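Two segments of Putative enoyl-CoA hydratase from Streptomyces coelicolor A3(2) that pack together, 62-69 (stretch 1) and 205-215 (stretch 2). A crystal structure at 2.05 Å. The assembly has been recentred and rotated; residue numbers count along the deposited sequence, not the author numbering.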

ATOM      1  N   VAL A  62      17.675  -3.661 -24.620  1.00 41.85           N
ATOM      2  CA  VAL A  62      17.944  -2.345 -24.114  1.00 36.28           C
ATOM      3  C   VAL A  62      18.096  -2.409 -22.602  1.00 30.63           C
ATOM      4  O   VAL A  62      17.769  -3.423 -21.979  1.00 29.66           O
ATOM      5  CB  VAL A  62      16.818  -1.374 -24.529  1.00 39.43           C
ATOM      6  CG1 VAL A  62      16.560  -1.493 -26.036  1.00 39.75           C
ATOM      7  CG2 VAL A  62      15.539  -1.657 -23.757  1.00 32.97           C
ATOM      8  N   ARG A  63      18.608  -1.329 -22.028  1.00 26.89           N
ATOM      9  CA  ARG A  63      18.829  -1.236 -20.598  1.00 29.89           C
ATOM     10  C   ARG A  63      17.907  -0.209 -19.977  1.00 28.99           C
ATOM     11  O   ARG A  63      17.900  -0.049 -18.769  1.00 31.41           O
ATOM     12  CB  ARG A  63      20.309  -0.897 -20.294  1.00 33.85           C
ATOM     13  CG  ARG A  63      21.302  -1.920 -20.854  1.00 34.25           C
ATOM     14  CD  ARG A  63      22.773  -1.711 -20.409  1.00 36.25           C
ATOM     15  NE  ARG A  63      23.353  -0.401 -20.732  1.00 38.69           N
ATOM     16  CZ  ARG A  63      23.816  -0.027 -21.928  1.00 39.86           C
ATOM     17  NH1 ARG A  63      23.766  -0.846 -22.969  1.00 38.30           N
ATOM     18  NH2 ARG A  63      24.324   1.191 -22.085  1.00 39.42           N
ATOM     19  N   ALA A  64      17.124   0.483 -20.804  1.00 26.53           N
ATOM     20  CA  ALA A  64      16.118   1.433 -20.317  1.00 24.56           C
ATOM     21  C   ALA A  64      15.193   1.796 -21.457  1.00 28.49           C
ATOM     22  O   ALA A  64      15.588   1.798 -22.632  1.00 28.20           O
ATOM     23  CB  ALA A  64      16.765   2.711 -19.766  1.00 24.61           C
ATOM     24  N   LEU A  65      13.959   2.135 -21.117  1.00 28.33           N
ATOM     25  CA  LEU A  65      13.011   2.554 -22.134  1.00 24.94           C
ATOM     26  C   LEU A  65      12.238   3.781 -21.665  1.00 23.82           C
ATOM     27  O   LEU A  65      11.719   3.835 -20.532  1.00 25.92           O
ATOM     28  CB  LEU A  65      12.075   1.381 -22.506  1.00 24.03           C
ATOM     29  CG  LEU A  65      11.026   1.662 -23.600  1.00 26.94           C
ATOM     30  CD1 LEU A  65      10.640   0.371 -24.316  1.00 27.89           C
ATOM     31  CD2 LEU A  65       9.800   2.338 -23.026  1.00 25.39           C
ATOM     32  N   VAL A  66      12.187   4.772 -22.541  1.00 25.30           N
ATOM     33  CA  VAL A  66      11.393   5.977 -22.329  1.00 24.68           C
ATOM     34  C   VAL A  66      10.138   5.890 -23.174  1.00 27.69           C
ATOM     35  O   VAL A  66      10.193   5.590 -24.380  1.00 29.31           O
ATOM     36  CB  VAL A  66      12.166   7.248 -22.722  1.00 28.13           C
ATOM     37  CG1 VAL A  66      11.275   8.492 -22.571  1.00 27.50           C
ATOM     38  CG2 VAL A  66      13.448   7.384 -21.888  1.00 24.61           C
ATOM     39  N   LEU A  67       8.999   6.127 -22.537  1.00 24.77           N
ATOM     40  CA  LEU A  67       7.728   6.189 -23.238  1.00 22.69           C
ATOM     41  C   LEU A  67       7.313   7.672 -23.295  1.00 23.86           C
ATOM     42  O   LEU A  67       7.176   8.329 -22.277  1.00 26.21           O
ATOM     43  CB  LEU A  67       6.684   5.336 -22.491  1.00 24.27           C
ATOM     44  CG  LEU A  67       5.233   5.229 -23.012  1.00 31.99           C
ATOM     45  CD1 LEU A  67       5.197   4.796 -24.467  1.00 27.84           C
ATOM     46  CD2 LEU A  67       4.375   4.245 -22.148  1.00 29.79           C
ATOM     47  N   ALA A  68       7.121   8.192 -24.493  1.00 24.26           N
ATOM     48  CA  ALA A  68       6.861   9.622 -24.674  1.00 27.72           C
ATOM     49  C   ALA A  68       5.704   9.873 -25.641  1.00 30.13           C
ATOM     50  O   ALA A  68       5.284   8.966 -26.358  1.00 26.86           O
ATOM     51  CB  ALA A  68       8.103  10.310 -25.155  1.00 23.69           C
ATOM     52  N   GLY A  69       5.202  11.107 -25.641  1.00 27.18           N
ATOM     53  CA  GLY A  69       4.170  11.557 -26.566  1.00 23.00           C
ATOM     54  C   GLY A  69       4.479  12.971 -27.071  1.00 28.61           C
ATOM     55  O   GLY A  69       4.870  13.833 -26.287  1.00 30.16           O
ATOM     56  N   ALA A 205      10.295  17.749 -19.549  1.00 28.66           N
ATOM     57  CA  ALA A 205      10.039  16.352 -19.168  1.00 28.05           C
ATOM     58  C   ALA A 205      10.815  15.379 -20.071  1.00 28.12           C
ATOM     59  O   ALA A 205      11.441  14.442 -19.584  1.00 29.74           O
ATOM     60  CB  ALA A 205       8.543  16.055 -19.191  1.00 26.12           C
ATOM     61  N   ASP A 206      10.801  15.609 -21.384  1.00 27.63           N
ATOM     62  CA  ASP A 206      11.489  14.686 -22.293  1.00 29.68           C
ATOM     63  C   ASP A 206      13.002  14.646 -22.046  1.00 31.74           C
ATOM     64  O   ASP A 206      13.623  13.587 -22.048  1.00 30.34           O
ATOM     65  CB  ASP A 206      11.183  15.041 -23.748  1.00 32.79           C
ATOM     66  CG  ASP A 206       9.697  14.840 -24.096  1.00 44.19           C
ATOM     67  OD1 ASP A 206       9.202  13.713 -23.970  1.00 43.41           O
ATOM     68  OD2 ASP A 206       9.011  15.802 -24.502  1.00 52.76           O
ATOM     69  N   GLU A 207      13.582  15.813 -21.805  1.00 27.02           N
ATOM     70  CA  GLU A 207      15.013  15.910 -21.583  1.00 33.84           C
ATOM     71  C   GLU A 207      15.379  15.226 -20.268  1.00 28.68           C
ATOM     72  O   GLU A 207      16.325  14.433 -20.203  1.00 27.05           O
ATOM     73  CB  GLU A 207      15.408  17.387 -21.580  1.00 40.43           C
ATOM     74  CG  GLU A 207      16.729  17.682 -20.927  1.00 54.58           C
ATOM     75  CD  GLU A 207      17.108  19.162 -21.037  1.00 66.50           C
ATOM     76  OE1 GLU A 207      16.290  20.037 -20.661  1.00 63.75           O
ATOM     77  OE2 GLU A 207      18.231  19.438 -21.509  1.00 73.74           O
ATOM     78  N   ALA A 208      14.610  15.501 -19.219  1.00 30.56           N
ATOM     79  CA  ALA A 208      14.883  14.869 -17.928  1.00 29.94           C
ATOM     80  C   ALA A 208      14.644  13.345 -17.988  1.00 28.58           C
ATOM     81  O   ALA A 208      15.372  12.587 -17.369  1.00 30.32           O
ATOM     82  CB  ALA A 208      14.032  15.504 -16.832  1.00 35.48           C
ATOM     83  N   ALA A 209      13.663  12.905 -18.775  1.00 28.81           N
ATOM     84  CA  ALA A 209      13.414  11.462 -18.913  1.00 26.64           C
ATOM     85  C   ALA A 209      14.595  10.801 -19.589  1.00 25.28           C
ATOM     86  O   ALA A 209      15.048   9.735 -19.197  1.00 27.59           O
ATOM     87  CB  ALA A 209      12.132  11.210 -19.702  1.00 23.02           C
ATOM     88  N   ARG A 210      15.110  11.463 -20.614  1.00 29.09           N
ATOM     89  CA  ARG A 210      16.270  10.954 -21.326  1.00 29.58           C
ATOM     90  C   ARG A 210      17.520  10.893 -20.423  1.00 32.06           C
ATOM     91  O   ARG A 210      18.329   9.973 -20.538  1.00 31.06           O
ATOM     92  CB  ARG A 210      16.552  11.825 -22.552  1.00 32.70           C
ATOM     93  CG  ARG A 210      17.789  11.390 -23.288  1.00 43.08           C
ATOM     94  CD  ARG A 210      18.048  12.247 -24.501  1.00 57.14           C
ATOM     95  NE  ARG A 210      19.448  12.122 -24.873  1.00 71.47           N
ATOM     96  CZ  ARG A 210      20.107  12.983 -25.637  1.00 80.75           C
ATOM     97  NH1 ARG A 210      19.482  14.048 -26.134  1.00 85.44           N
ATOM     98  NH2 ARG A 210      21.391  12.772 -25.901  1.00 81.35           N
ATOM     99  N   THR A 211      17.674  11.881 -19.545  1.00 32.68           N
ATOM    100  CA  THR A 211      18.815  11.924 -18.618  1.00 34.18           C
ATOM    101  C   THR A 211      18.674  10.768 -17.621  1.00 32.61           C
ATOM    102  O   THR A 211      19.631  10.032 -17.347  1.00 31.17           O
ATOM    103  CB  THR A 211      18.898  13.300 -17.875  1.00 30.99           C
ATOM    104  OG1 THR A 211      19.221  14.348 -18.809  1.00 35.86           O
ATOM    105  CG2 THR A 211      19.946  13.284 -16.763  1.00 28.99           C
ATOM    106  N   LEU A 212      17.463  10.583 -17.102  1.00 30.85           N
ATOM    107  CA  LEU A 212      17.235   9.487 -16.164  1.00 28.69           C
ATOM    108  C   LEU A 212      17.490   8.136 -16.844  1.00 29.07           C
ATOM    109  O   LEU A 212      18.088   7.249 -16.253  1.00 26.51           O
ATOM    110  CB  LEU A 212      15.828   9.546 -15.563  1.00 30.67           C
ATOM    111  CG  LEU A 212      15.432   8.308 -14.749  1.00 28.48           C
ATOM    112  CD1 LEU A 212      16.358   8.108 -13.559  1.00 29.58           C
ATOM    113  CD2 LEU A 212      14.008   8.479 -14.269  1.00 29.22           C
ATOM    114  N   ALA A 213      17.055   7.994 -18.097  1.00 29.58           N
ATOM    115  CA  ALA A 213      17.249   6.729 -18.824  1.00 30.66           C
ATOM    116  C   ALA A 213      18.725   6.398 -18.956  1.00 29.12           C
ATOM    117  O   ALA A 213      19.153   5.265 -18.763  1.00 26.29           O
ATOM    118  CB  ALA A 213      16.616   6.800 -20.204  1.00 29.31           C
ATOM    119  N   ARG A 214      19.498   7.419 -19.324  1.00 28.11           N
ATOM    120  CA  ARG A 214      20.931   7.276 -19.504  1.00 26.60           C
ATOM    121  C   ARG A 214      21.634   6.971 -18.164  1.00 29.61           C
ATOM    122  O   ARG A 214      22.551   6.167 -18.110  1.00 29.57           O
ATOM    123  CB  ARG A 214      21.502   8.568 -20.142  1.00 31.11           C
ATOM    124  CG  ARG A 214      23.000   8.507 -20.420  1.00 39.77           C
ATOM    125  CD  ARG A 214      23.378   7.243 -21.185  1.00 41.91           C
ATOM    126  NE  ARG A 214      22.781   7.260 -22.512  1.00 45.29           N
ATOM    127  CZ  ARG A 214      22.658   6.197 -23.300  1.00 44.29           C
ATOM    128  NH1 ARG A 214      23.090   5.008 -22.896  1.00 40.47           N
ATOM    129  NH2 ARG A 214      22.087   6.328 -24.494  1.00 45.26           N
ATOM    130  N   ARG A 215      21.205   7.631 -17.093  1.00 30.54           N
ATOM    131  CA  ARG A 215      21.708   7.325 -15.763  1.00 31.38           C
ATOM    132  C   ARG A 215      21.517   5.844 -15.432  1.00 37.45           C
ATOM    133  O   ARG A 215      22.448   5.177 -14.968  1.00 37.73           O
ATOM    134  CB  ARG A 215      21.026   8.196 -14.704  1.00 32.55           C
ATOM    135  CG  ARG A 215      21.463   7.832 -13.291  1.00 37.87           C
ATOM    136  CD  ARG A 215      20.871   8.713 -12.209  1.00 39.14           C
ATOM    137  NE  ARG A 215      21.392   8.288 -10.916  1.00 42.78           N
ATOM    138  CZ  ARG A 215      20.929   8.671  -9.729  1.00 42.96           C
ATOM    139  NH1 ARG A 215      19.908   9.501  -9.631  1.00 35.45           N
ATOM    140  NH2 ARG A 215      21.496   8.204  -8.624  1.00 46.61           N
TER
HETATM  141  O   HOH W   1       6.596  13.043 -23.734  1.00 28.56           O
HETATM  142  O   HOH W   2       7.337  14.779 -26.494  1.00 42.56           O

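A helix can lie close to a strand where the side chains between them are small, and this pair from a putative enoyl-CoA hydratase is an example. The strand that begins at Ala64 and the helix 205-215 run nearly antiparallel, their N-to-C directions 168° apart and their axes 8.1 Å apart at closest approach. The register follows from this: Ala64 lies by Ala213, Val66 by Ala209 and Ala68 by Asp206. The spacing is not even, for the CA atoms of Ala64 and Ala213 are 5.6 Å apart, whereas those of Ala68 and Asp206 are separated by 7.3 Å.

The two backbones present their side chains by different rules. In the strand, alternation sends the CA-to-CB bonds of Ala64, Val66 and Ala68 toward the helix, while that of Leu65 points away. In the helix, Ala209 and Ala213 are four residues apart, about one turn, and so both turn their CB atoms toward the strand. The same interval joins them through the backbone, Ala213 N donating to Ala209 O at 2.9 Å.

Val66 is the centre of the packing and covers both alanines. With chi1 at 176° (t), its two methyls diverge along the helix: CG1 lies 4.0 Å from Ala209 CB, and CG2 lies 3.6 Å from Ala213 CB. With this rotamer one branched side chain touches alanines a helical turn apart. Where the backbones are nearest, alanine meets alanine: Ala64 CB is 4.1 Å from Ala213 CB and 3.6 Å from Ala213 O. Neither residue has a chi angle to adjust, so the backbones themselves set the fit. The CB and methyl contacts are van der Waals packing among buried apolar groups; at Ala213 O the methyl of Ala64 simply lies against a carbonyl oxygen. No direct hydrogen bond crosses between the stretches.

At the other end, water supplies the polar link. The CA-to-CB bond of Asp206 points sideways, but chi1 at -65° (m) and chi2 at -60° accompany a carboxylate whose end comes nearer the strand, with OD1 3.8 Å from Ala68 CB. Water 1 accepts from Gly69 N at 3.1 Å and lies 2.7 Å from Asp206 OD1, to which it can donate. Water 2 sits 2.7 Å from Gly69 O and 2.8 Å from Asp206 OD2. The two oxygens of one carboxylate therefore face two waters, which in turn reach the amide and carbonyl of one glycine.

The arginines show how a long side chain can return to a contact that its first bond does not face. Arg214 starts away from the strand, yet chi2 at 50° and chi3 at 65° (both p) fold the chain, and its end comes nearer. Arg63 starts sideways, with chi1 at -59° (m) and chi3 at -57° (m). Arg63 NH2 and Arg214 NH1 end 4.1 Å apart, a proximity of like charges rather than a bond. Both nitrogens have hydrogen-bonding partners outside the two stretches, so neither depends on the other for a partner.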